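D-threo-3-hydroxyaspartate dehydratase (PDB 3WQC) catalyses the pyridoxal 5'-phosphate-dependent deamination of D-threo-3-hydroxyaspartate to oxaloacetate and ammonia, and also dehydrates D-serine and other 3-hydroxyaspartate isomers. Local coordinates at residues F251-G259 against T299-Q310; L15-D26 against L351-P359. One frame throughout, in Å; residues are numbered along the deposited sequence. Where two conformers were deposited one is given.

Interaction 1: residues F251-G259 against T299-Q310; sequences FDLVMRNIG and TARQKQDFGYGQ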
loop_
_atom_site.group_PDB
_atom_site.type_symbol
_atom_site.label_atom_id
_atom_site.label_comp_id
_atom_site.label_asym_id
_atom_site.label_seq_id
_atom_site.Cartn_x
_atom_site.Cartn_y
_atom_site.Cartn_z
ATOM N N PHE B 251 -14.529 -8.002 -6.104
ATOM C CA PHE B 251 -14.302 -7.394 -7.386
ATOM C C PHE B 251 -13.684 -5.986 -7.275
ATOM O O PHE B 251 -13.436 -5.515 -6.143
ATOM C CB PHE B 251 -15.574 -7.392 -8.331
ATOM C CG PHE B 251 -15.959 -8.779 -8.787
ATOM C CD1 PHE B 251 -15.071 -9.504 -9.612
ATOM C CD2 PHE B 251 -17.201 -9.326 -8.454
ATOM C CE1 PHE B 251 -15.459 -10.752 -10.155
ATOM C CE2 PHE B 251 -17.579 -10.599 -8.967
ATOM C CZ PHE B 251 -16.700 -11.277 -9.822
ATOM N N ASP B 252 -13.402 -5.382 -8.420
ATOM C CA ASP B 252 -12.743 -4.095 -8.506
ATOM C C ASP B 252 -12.792 -3.604 -9.912
ATOM O O ASP B 252 -13.431 -4.272 -10.790
ATOM C CB ASP B 252 -11.314 -4.150 -7.902
ATOM C CG ASP B 252 -10.401 -5.140 -8.643
ATOM O OD1 ASP B 252 -10.650 -5.337 -9.870
ATOM O OD2 ASP B 252 -9.468 -5.707 -8.029
ATOM N N LEU B 253 -12.225 -2.422 -10.186
ATOM C CA LEU B 253 -12.359 -1.862 -11.523
ATOM C C LEU B 253 -11.474 -2.545 -12.574
ATOM O O LEU B 253 -11.829 -2.610 -13.754
ATOM C CB LEU B 253 -12.017 -0.372 -11.529
ATOM C CG LEU B 253 -13.046 0.447 -10.657
ATOM C CD1 LEU B 253 -12.440 1.845 -10.458
ATOM C CD2 LEU B 253 -14.388 0.506 -11.394
ATOM N N VAL B 254 -10.344 -3.116 -12.137
ATOM C CA VAL B 254 -9.532 -3.951 -13.072
ATOM C C VAL B 254 -10.411 -5.147 -13.529
ATOM O O VAL B 254 -10.442 -5.429 -14.735
ATOM C CB VAL B 254 -8.246 -4.429 -12.377
ATOM C CG1 VAL B 254 -7.636 -5.635 -13.094
ATOM C CG2 VAL B 254 -7.279 -3.252 -12.387
ATOM N N MET B 255 -11.155 -5.797 -12.649
ATOM C CA MET B 255 -12.048 -6.919 -13.029
ATOM C C MET B 255 -13.173 -6.433 -13.916
ATOM O O MET B 255 -13.565 -7.133 -14.884
ATOM C CB MET B 255 -12.658 -7.655 -11.825
ATOM C CG MET B 255 -11.618 -8.455 -11.023
ATOM S SD MET B 255 -10.982 -9.915 -11.878
ATOM C CE MET B 255 -9.206 -9.688 -11.997
ATOM N N ARG B 256 -13.733 -5.267 -13.613
ATOM C CA ARG B 256 -14.793 -4.665 -14.456
ATOM C C ARG B 256 -14.234 -4.488 -15.883
ATOM O O ARG B 256 -14.908 -4.859 -16.895
ATOM C CB ARG B 256 -15.195 -3.300 -13.876
ATOM C CG ARG B 256 -16.310 -2.647 -14.685
ATOM C CD ARG B 256 -15.696 -1.736 -15.768
ATOM N NE ARG B 256 -16.696 -0.858 -16.374
ATOM C CZ ARG B 256 -16.433 -0.002 -17.375
ATOM N NH1 ARG B 256 -15.192 0.117 -17.899
ATOM N NH2 ARG B 256 -17.427 0.766 -17.845
ATOM N N ASN B 257 -13.001 -3.966 -16.039
ATOM C CA ASN B 257 -12.425 -3.759 -17.334
ATOM C C ASN B 257 -12.074 -5.076 -18.071
ATOM O O ASN B 257 -12.145 -5.132 -19.327
ATOM C CB ASN B 257 -11.208 -2.903 -17.271
ATOM C CG ASN B 257 -11.545 -1.431 -17.114
ATOM O OD1 ASN B 257 -12.657 -1.007 -17.505
ATOM N ND2 ASN B 257 -10.560 -0.623 -16.682
ATOM N N ILE B 258 -11.716 -6.120 -17.310
ATOM C CA ILE B 258 -11.450 -7.427 -17.919
ATOM C C ILE B 258 -12.775 -7.959 -18.479
ATOM O O ILE B 258 -12.757 -8.698 -19.504
ATOM C CB ILE B 258 -10.838 -8.420 -16.861
ATOM C CG1 ILE B 258 -9.389 -7.990 -16.661
ATOM C CG2 ILE B 258 -10.850 -9.899 -17.402
ATOM C CD1 ILE B 258 -8.829 -8.585 -15.342
ATOM N N GLY B 259 -13.893 -7.612 -17.833
ATOM C CA GLY B 259 -15.239 -7.915 -18.342
ATOM C C GLY B 259 -15.954 -8.980 -17.576
ATOM O O GLY B 259 -16.957 -9.496 -18.073
ATOM N N THR B 299 -5.874 0.029 -13.840
ATOM C CA THR B 299 -6.757 0.398 -14.934
ATOM C C THR B 299 -6.074 1.291 -15.961
ATOM O O THR B 299 -6.670 1.472 -17.073
ATOM C CB THR B 299 -8.034 1.074 -14.431
ATOM O OG1 THR B 299 -7.720 2.360 -13.817
ATOM C CG2 THR B 299 -8.823 0.142 -13.461
ATOM N N ALA B 300 -4.861 1.817 -15.674
ATOM C CA ALA B 300 -4.189 2.784 -16.574
ATOM C C ALA B 300 -3.971 2.228 -17.978
ATOM O O ALA B 300 -4.113 2.966 -18.952
ATOM C CB ALA B 300 -2.879 3.289 -16.040
ATOM N N ARG B 301 -3.726 0.961 -18.091
ATOM C CA ARG B 301 -3.464 0.410 -19.438
ATOM C C ARG B 301 -4.693 -0.300 -20.034
ATOM O O ARG B 301 -4.601 -0.914 -21.107
ATOM C CB ARG B 301 -2.370 -0.625 -19.351
ATOM C CG ARG B 301 -2.738 -1.817 -18.423
ATOM C CD ARG B 301 -2.752 -1.390 -16.960
ATOM N NE ARG B 301 -1.473 -0.719 -16.645
ATOM C CZ ARG B 301 -0.410 -1.313 -16.093
ATOM N NH1 ARG B 301 -0.428 -2.586 -15.722
ATOM N NH2 ARG B 301 0.682 -0.605 -15.887
ATOM N N GLN B 302 -5.813 -0.331 -19.344
ATOM C CA GLN B 302 -6.973 -1.054 -19.779
ATOM C C GLN B 302 -7.871 -0.148 -20.638
ATOM O O GLN B 302 -7.477 0.987 -20.930
ATOM C CB GLN B 302 -7.761 -1.565 -18.581
ATOM C CG GLN B 302 -6.994 -2.623 -17.778
ATOM C CD GLN B 302 -7.913 -3.157 -16.721
ATOM O OE1 GLN B 302 -8.362 -2.374 -15.826
ATOM N NE2 GLN B 302 -8.174 -4.483 -16.699
ATOM N N LYS B 303 -9.059 -0.621 -21.029
ATOM C CA LYS B 303 -9.887 0.115 -21.967
ATOM C C LYS B 303 -10.430 1.406 -21.368
ATOM O O LYS B 303 -10.811 2.302 -22.096
ATOM C CB LYS B 303 -11.068 -0.751 -22.503
ATOM C CG LYS B 303 -12.145 -1.179 -21.445
ATOM C CD LYS B 303 -13.110 -2.295 -21.910
ATOM C CE LYS B 303 -14.284 -2.452 -20.955
ATOM N NZ LYS B 303 -15.230 -3.471 -21.521
ATOM N N GLN B 304 -10.518 1.482 -20.055
ATOM C CA GLN B 304 -10.999 2.683 -19.398
ATOM C C GLN B 304 -10.140 2.959 -18.141
ATOM O O GLN B 304 -10.107 2.163 -17.183
ATOM C CB GLN B 304 -12.466 2.521 -19.010
ATOM C CG GLN B 304 -12.926 3.853 -18.371
ATOM C CD GLN B 304 -14.452 3.938 -18.312
ATOM O OE1 GLN B 304 -15.159 2.999 -18.684
ATOM N NE2 GLN B 304 -14.952 5.035 -17.846
ATOM N N ASP B 305 -9.454 4.090 -18.169
ATOM C CA ASP B 305 -8.561 4.459 -17.039
ATOM C C ASP B 305 -9.389 5.153 -15.975
ATOM O O ASP B 305 -10.039 6.200 -16.280
ATOM C CB ASP B 305 -7.475 5.381 -17.610
ATOM C CG ASP B 305 -6.457 5.819 -16.580
ATOM O OD1 ASP B 305 -6.559 5.437 -15.409
ATOM O OD2 ASP B 305 -5.508 6.484 -16.989
ATOM N N PHE B 306 -9.421 4.611 -14.764
ATOM C CA PHE B 306 -10.211 5.211 -13.667
ATOM C C PHE B 306 -9.304 6.017 -12.691
ATOM O O PHE B 306 -9.774 6.298 -11.578
ATOM C CB PHE B 306 -10.975 4.114 -12.937
ATOM C CG PHE B 306 -12.120 3.559 -13.747
ATOM C CD1 PHE B 306 -13.374 4.228 -13.750
ATOM C CD2 PHE B 306 -11.990 2.360 -14.444
ATOM C CE1 PHE B 306 -14.471 3.650 -14.432
ATOM C CE2 PHE B 306 -13.063 1.808 -15.143
ATOM C CZ PHE B 306 -14.301 2.455 -15.152
ATOM N N GLY B 307 -8.072 6.340 -13.050
ATOM C CA GLY B 307 -7.166 7.110 -12.146
ATOM C C GLY B 307 -7.016 6.312 -10.873
ATOM O O GLY B 307 -6.847 5.080 -10.949
ATOM N N TYR B 308 -7.103 6.979 -9.706
ATOM C CA TYR B 308 -7.028 6.315 -8.440
ATOM C C TYR B 308 -8.391 5.870 -7.905
ATOM O O TYR B 308 -8.502 5.430 -6.747
ATOM C CB TYR B 308 -6.303 7.209 -7.403
ATOM C CG TYR B 308 -4.839 7.251 -7.656
ATOM C CD1 TYR B 308 -4.207 8.221 -8.505
ATOM C CD2 TYR B 308 -3.990 6.301 -7.003
ATOM C CE1 TYR B 308 -2.823 8.193 -8.743
ATOM C CE2 TYR B 308 -2.628 6.290 -7.276
ATOM C CZ TYR B 308 -2.056 7.219 -8.074
ATOM O OH TYR B 308 -0.707 7.217 -8.272
ATOM N N GLY B 309 -9.448 5.916 -8.759
ATOM C CA GLY B 309 -10.697 5.274 -8.378
ATOM C C GLY B 309 -11.894 5.993 -8.972
ATOM O O GLY B 309 -11.814 7.203 -9.235
ATOM N N GLN B 310 -12.970 5.240 -9.129
ATOM C CA GLN B 310 -14.243 5.808 -9.610
ATOM C C GLN B 310 -15.032 6.414 -8.455
ATOM O O GLN B 310 -15.312 5.760 -7.468
ATOM C CB GLN B 310 -15.099 4.696 -10.248
ATOM C CG GLN B 310 -16.524 5.140 -10.627
ATOM C CD GLN B 310 -16.494 6.258 -11.646
ATOM O OE1 GLN B 310 -15.854 6.144 -12.699
ATOM N NE2 GLN B 310 -17.222 7.394 -11.349
HETATM O O HOH W 1 -16.582 -4.061 -18.758
HETATM O O HOH W 2 -9.658 -3.361 -20.684
HETATM O O HOH W 3 -13.837 -5.981 -21.304
#
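Asn257, on the short helix 253-258, ties down the loop 299-310 through its side-chain amide. Its ND2 uses both hydrogens: one goes to Gln302 OE1 at 2.9 Å, reaching that oxygen from well above its carbonyl plane, and the other to the backbone Gln304 O, also at 2.9 Å. The amide planes of Asn257 and Gln302 stand 73° apart, and Gln302 NE2 donates to Val254 O at 3.1 Å in a nearly straight bond. Val254 O thus accepts twice, the second time from Ile258 N within the helix.

On the other side of the Asn257 amide, OD1 takes Arg256 NH1 at 2.8 Å, almost head-on and in the guanidinium plane. With the Arg256 chain bent at chi2 (-92°), the same NH1 also reaches Gln304 OE1 at 3.0 Å, a less straight bond in which NH1 lies above the Gln304 carbonyl plane. The guanidinium stands nearly upright against the Phe306 ring, whose CZ lies over its face. Phe306 in turn is sandwiched: Leu253 CD2 sits 4.1 Å from the ring centroid, over the face, as a CH-pi contact, while Gln304 CG covers the opposite face. Leu253 CD1 reaches on to Phe306 CB and the start of strand 310-312.

Farther out, two waters link Lys303 NZ to the carbonyls of Arg256 and Asn257. Within the loop, Thr299 OG1 accepts from Phe306 N and also bonds Asn360, and a type II' turn runs from Phe306 to Gly309. The helix, N-capped by Asp252 through Met255 N and closed by a Schellman motif at Gly259, joins this loop before strand 310-312 of the mixed sheet to the cofactor pocket, where Met255 touches Tyr187, Thr228 and Pro229.

Interaction 2: residues L15-D26 against L351-P359; sequences LLTLDTPAAVID and LGTRLRILP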
loop_
_atom_site.group_PDB
_atom_site.type_symbol
_atom_site.label_atom_id
_atom_site.label_comp_id
_atom_site.label_asym_id
_atom_site.label_seq_id
_atom_site.Cartn_x
_atom_site.Cartn_y
_atom_site.Cartn_z
ATOM N N LEU B 15 -22.350 5.055 7.907
ATOM C CA LEU B 15 -21.447 5.753 6.988
ATOM C C LEU B 15 -21.360 7.227 7.263
ATOM O O LEU B 15 -20.445 7.901 6.788
ATOM C CB LEU B 15 -21.792 5.524 5.524
ATOM C CG LEU B 15 -21.762 4.089 5.074
ATOM C CD1 LEU B 15 -21.918 4.161 3.576
ATOM C CD2 LEU B 15 -20.413 3.426 5.355
ATOM N N LEU B 16 -22.307 7.747 8.053
ATOM C CA LEU B 16 -22.259 9.160 8.399
ATOM C C LEU B 16 -21.388 9.435 9.590
ATOM O O LEU B 16 -20.989 10.629 9.823
ATOM C CB LEU B 16 -23.695 9.643 8.732
ATOM C CG LEU B 16 -24.607 9.739 7.518
ATOM C CD1 LEU B 16 -25.959 10.206 8.007
ATOM C CD2 LEU B 16 -24.033 10.739 6.525
ATOM N N THR B 17 -21.164 8.420 10.450
ATOM C CA THR B 17 -20.474 8.655 11.727
ATOM C C THR B 17 -19.030 8.133 11.712
ATOM O O THR B 17 -18.229 8.539 12.523
ATOM C CB THR B 17 -21.195 8.020 12.948
ATOM O OG1 THR B 17 -21.175 6.584 12.816
ATOM C CG2 THR B 17 -22.636 8.570 13.053
ATOM N N LEU B 18 -18.690 7.240 10.768
ATOM C CA LEU B 18 -17.294 6.781 10.644
ATOM C C LEU B 18 -16.321 7.933 10.370
ATOM O O LEU B 18 -16.681 8.914 9.651
ATOM C CB LEU B 18 -17.188 5.828 9.440
ATOM C CG LEU B 18 -17.709 4.392 9.706
ATOM C CD1 LEU B 18 -17.702 3.614 8.415
ATOM C CD2 LEU B 18 -16.981 3.647 10.856
ATOM N N ASP B 19 -15.101 7.844 10.868
ATOM C CA ASP B 19 -14.074 8.739 10.314
ATOM C C ASP B 19 -13.683 8.232 8.924
ATOM O O ASP B 19 -13.971 7.043 8.551
ATOM C CB ASP B 19 -12.860 8.724 11.232
ATOM C CG ASP B 19 -11.852 9.895 10.954
ATOM O OD1 ASP B 19 -12.236 10.899 10.261
ATOM O OD2 ASP B 19 -10.680 9.820 11.457
ATOM N N THR B 20 -13.130 9.142 8.122
ATOM C CA THR B 20 -12.696 8.809 6.769
ATOM C C THR B 20 -11.175 9.062 6.670
ATOM O O THR B 20 -10.587 9.859 7.424
ATOM C CB THR B 20 -13.381 9.732 5.753
ATOM O OG1 THR B 20 -13.206 11.103 6.122
ATOM C CG2 THR B 20 -14.864 9.373 5.674
ATOM N N PRO B 21 -10.474 8.308 5.837
ATOM C CA PRO B 21 -11.052 7.275 4.945
ATOM C C PRO B 21 -11.360 5.956 5.675
ATOM O O PRO B 21 -10.736 5.672 6.702
ATOM C CB PRO B 21 -9.907 7.026 3.902
ATOM C CG PRO B 21 -8.657 7.327 4.689
ATOM C CD PRO B 21 -9.009 8.457 5.675
ATOM N N ALA B 22 -12.273 5.161 5.103
ATOM C CA ALA B 22 -12.620 3.845 5.674
ATOM C C ALA B 22 -12.869 2.908 4.516
ATOM O O ALA B 22 -13.396 3.314 3.440
ATOM C CB ALA B 22 -13.897 3.956 6.519
ATOM N N ALA B 23 -12.517 1.625 4.691
ATOM C CA ALA B 23 -12.749 0.612 3.628
ATOM C C ALA B 23 -14.093 -0.080 3.939
ATOM O O ALA B 23 -14.216 -0.803 4.968
ATOM C CB ALA B 23 -11.563 -0.357 3.660
ATOM N N VAL B 24 -15.077 0.109 3.071
ATOM C CA VAL B 24 -16.430 -0.306 3.374
ATOM C C VAL B 24 -16.729 -1.543 2.501
ATOM O O VAL B 24 -16.564 -1.479 1.248
ATOM C CB VAL B 24 -17.400 0.841 2.998
ATOM C CG1 VAL B 24 -18.848 0.334 3.154
ATOM C CG2 VAL B 24 -17.108 2.045 3.950
ATOM N N ILE B 25 -17.185 -2.633 3.158
ATOM C CA ILE B 25 -17.663 -3.778 2.368
ATOM C C ILE B 25 -19.216 -3.729 2.364
ATOM O O ILE B 25 -19.840 -3.783 3.428
ATOM C CB ILE B 25 -17.262 -5.132 3.032
ATOM C CG1 ILE B 25 -15.742 -5.300 3.106
ATOM C CG2 ILE B 25 -17.882 -6.308 2.210
ATOM C CD1 ILE B 25 -15.375 -6.502 4.013
ATOM N N ASP B 26 -19.792 -3.656 1.147
ATOM C CA ASP B 26 -21.256 -3.733 1.005
ATOM C C ASP B 26 -21.592 -5.255 1.126
ATOM O O ASP B 26 -21.255 -6.046 0.216
ATOM C CB ASP B 26 -21.654 -3.170 -0.367
ATOM C CG ASP B 26 -23.174 -3.326 -0.678
ATOM O OD1 ASP B 26 -23.842 -4.329 -0.427
ATOM O OD2 ASP B 26 -23.711 -2.392 -1.184
ATOM N N LEU B 351 -17.611 21.164 0.697
ATOM C CA LEU B 351 -16.782 20.786 1.806
ATOM C C LEU B 351 -17.570 19.927 2.778
ATOM O O LEU B 351 -18.763 20.224 3.055
ATOM C CB LEU B 351 -16.243 22.065 2.526
ATOM C CG LEU B 351 -15.394 21.928 3.838
ATOM C CD1 LEU B 351 -14.014 21.359 3.547
ATOM C CD2 LEU B 351 -15.231 23.220 4.695
ATOM N N GLY B 352 -16.952 18.812 3.217
ATOM C CA GLY B 352 -17.600 17.884 4.136
ATOM C C GLY B 352 -18.494 16.827 3.525
ATOM O O GLY B 352 -18.852 15.904 4.229
ATOM N N THR B 353 -18.736 16.885 2.197
ATOM C CA THR B 353 -19.474 15.811 1.443
ATOM C C THR B 353 -18.728 14.489 1.572
ATOM O O THR B 353 -17.470 14.478 1.465
ATOM C CB THR B 353 -19.545 16.142 -0.070
ATOM O OG1 THR B 353 -20.190 17.373 -0.225
ATOM C CG2 THR B 353 -20.302 15.066 -0.902
ATOM N N ARG B 354 -19.487 13.452 1.867
ATOM C CA ARG B 354 -18.916 12.073 1.886
ATOM C C ARG B 354 -19.179 11.388 0.566
ATOM O O ARG B 354 -20.326 11.440 0.008
ATOM C CB ARG B 354 -19.535 11.253 3.001
ATOM C CG ARG B 354 -19.053 11.747 4.325
ATOM C CD ARG B 354 -19.607 10.997 5.478
ATOM N NE ARG B 354 -18.799 11.550 6.580
ATOM C CZ ARG B 354 -18.211 10.862 7.549
ATOM N NH1 ARG B 354 -18.479 9.588 7.703
ATOM N NH2 ARG B 354 -17.432 11.515 8.416
ATOM N N LEU B 355 -18.161 10.700 0.057
ATOM C CA LEU B 355 -18.214 10.010 -1.261
ATOM C C LEU B 355 -17.672 8.599 -1.031
ATOM O O LEU B 355 -17.099 8.312 0.019
ATOM C CB LEU B 355 -17.285 10.709 -2.233
ATOM C CG LEU B 355 -17.656 12.116 -2.597
ATOM C CD1 LEU B 355 -16.544 12.757 -3.391
ATOM C CD2 LEU B 355 -19.020 12.139 -3.322
ATOM N N ARG B 356 -17.853 7.699 -1.982
ATOM C CA ARG B 356 -17.262 6.364 -1.881
ATOM C C ARG B 356 -16.440 6.158 -3.163
ATOM O O ARG B 356 -16.913 6.435 -4.247
ATOM C CB ARG B 356 -18.387 5.305 -1.705
ATOM C CG ARG B 356 -18.918 5.431 -0.272
ATOM C CD ARG B 356 -20.242 4.717 -0.121
ATOM N NE ARG B 356 -20.150 3.254 -0.169
ATOM C CZ ARG B 356 -21.225 2.473 -0.011
ATOM N NH1 ARG B 356 -21.064 1.149 -0.056
ATOM N NH2 ARG B 356 -22.461 3.007 0.136
ATOM N N ILE B 357 -15.258 5.612 -3.036
ATOM C CA ILE B 357 -14.392 5.481 -4.218
ATOM C C ILE B 357 -14.178 4.006 -4.527
ATOM O O ILE B 357 -13.798 3.211 -3.623
ATOM C CB ILE B 357 -13.000 6.129 -3.993
ATOM C CG1 ILE B 357 -13.058 7.552 -3.318
ATOM C CG2 ILE B 357 -12.114 6.036 -5.208
ATOM C CD1 ILE B 357 -13.826 8.523 -4.204
ATOM N N LEU B 358 -14.523 3.574 -5.743
ATOM C CA LEU B 358 -14.255 2.174 -6.093
ATOM C C LEU B 358 -12.780 2.034 -6.465
ATOM O O LEU B 358 -12.251 2.841 -7.237
ATOM C CB LEU B 358 -15.107 1.706 -7.328
ATOM C CG LEU B 358 -16.645 1.851 -7.135
ATOM C CD1 LEU B 358 -17.337 1.431 -8.466
ATOM C CD2 LEU B 358 -17.064 1.043 -5.909
ATOM N N PRO B 359 -12.135 0.942 -5.993
ATOM C CA PRO B 359 -10.698 0.801 -6.170
ATOM C C PRO B 359 -10.294 0.197 -7.534
ATOM O O PRO B 359 -11.080 -0.603 -8.120
ATOM C CB PRO B 359 -10.338 -0.240 -5.100
ATOM C CG PRO B 359 -11.587 -1.088 -4.980
ATOM C CD PRO B 359 -12.733 -0.085 -5.131
HETATM O O HOH W 4 -18.707 -0.552 -0.473
HETATM O O HOH W 5 -23.714 0.126 -0.334
#
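Arg354 NH1 donates to two backbone carbonyls of the loop 15-20, Leu15 O and Leu18 O, each at 2.7 Å. NH2 adds a second grip on Leu18 O at 3.0 Å, so one carbonyl oxygen is held end-on by two nitrogens: NH1 comes in on a lone pair, NH2 nearly along the C=O axis. Both oxygens lie close to the guanidinium plane, which fixes the group's rotation. The arginine chain runs extended from CG to NE (chi2 -180°, chi3 171°), carrying the charge from strand 354-358 into the curl of the loop. Leu16 O lies over one face of the guanidinium, badly angled for a bond, and Thr20 CG2 covers the opposite face 4.1 Å above the plane. With an alanine here, the Leu15 and Leu18 carbonyls would probably be left without their donors and the loop freer to shift.

Two residues along the same strand, Arg356 is joined to strand 22-26 through water. A bend at chi3 (71°) turns its guanidinium toward that strand, where NH1 donates to two waters, one bound to Val24 O and the other to Asp26 OD2; the charges of Asp26 and Arg356 are otherwise too far apart for a salt bridge. Leu15 CD1 packs over the guanidinium face, 3.7 Å from Arg356 NH2, and Val24 CG1 approaches NH1 more obliquely. The remaining nitrogens of Arg356 bond Ser269 and the Leu314 carbonyl.

Strands 22-26 and 354-358 do not pair directly: both run antiparallel to strand 268-278, which lies between them in the mixed sheet, and Leu271 of that strand touches Arg356. Strand 371-375 borders 22-26 on its other side, while His100 of the second subunit packs against Arg354.

In the fold
Interactions 1 and 2 meet at the end of strand 354-358, although their centres lie 20 Å apart. Gln310 O and Leu358 N are 2.9 Å apart, as expected for the antiparallel pairing of strands 310-312 and 354-358, and Leu253 N comes to 3.0 Å from Pro359 O where helix 253-258 begins. In sequence, interaction 1 is nested inside the loop closed by interaction 2. The Ile258 side chain of interaction 1 is about 8 Å from pyridoxal phosphate. Just beyond Pro359, Asp252 bonds the backbone of Ala362, between the magnesium ligands His361 and Cys363. Interaction 2 lies away from these sites, beside the second subunit.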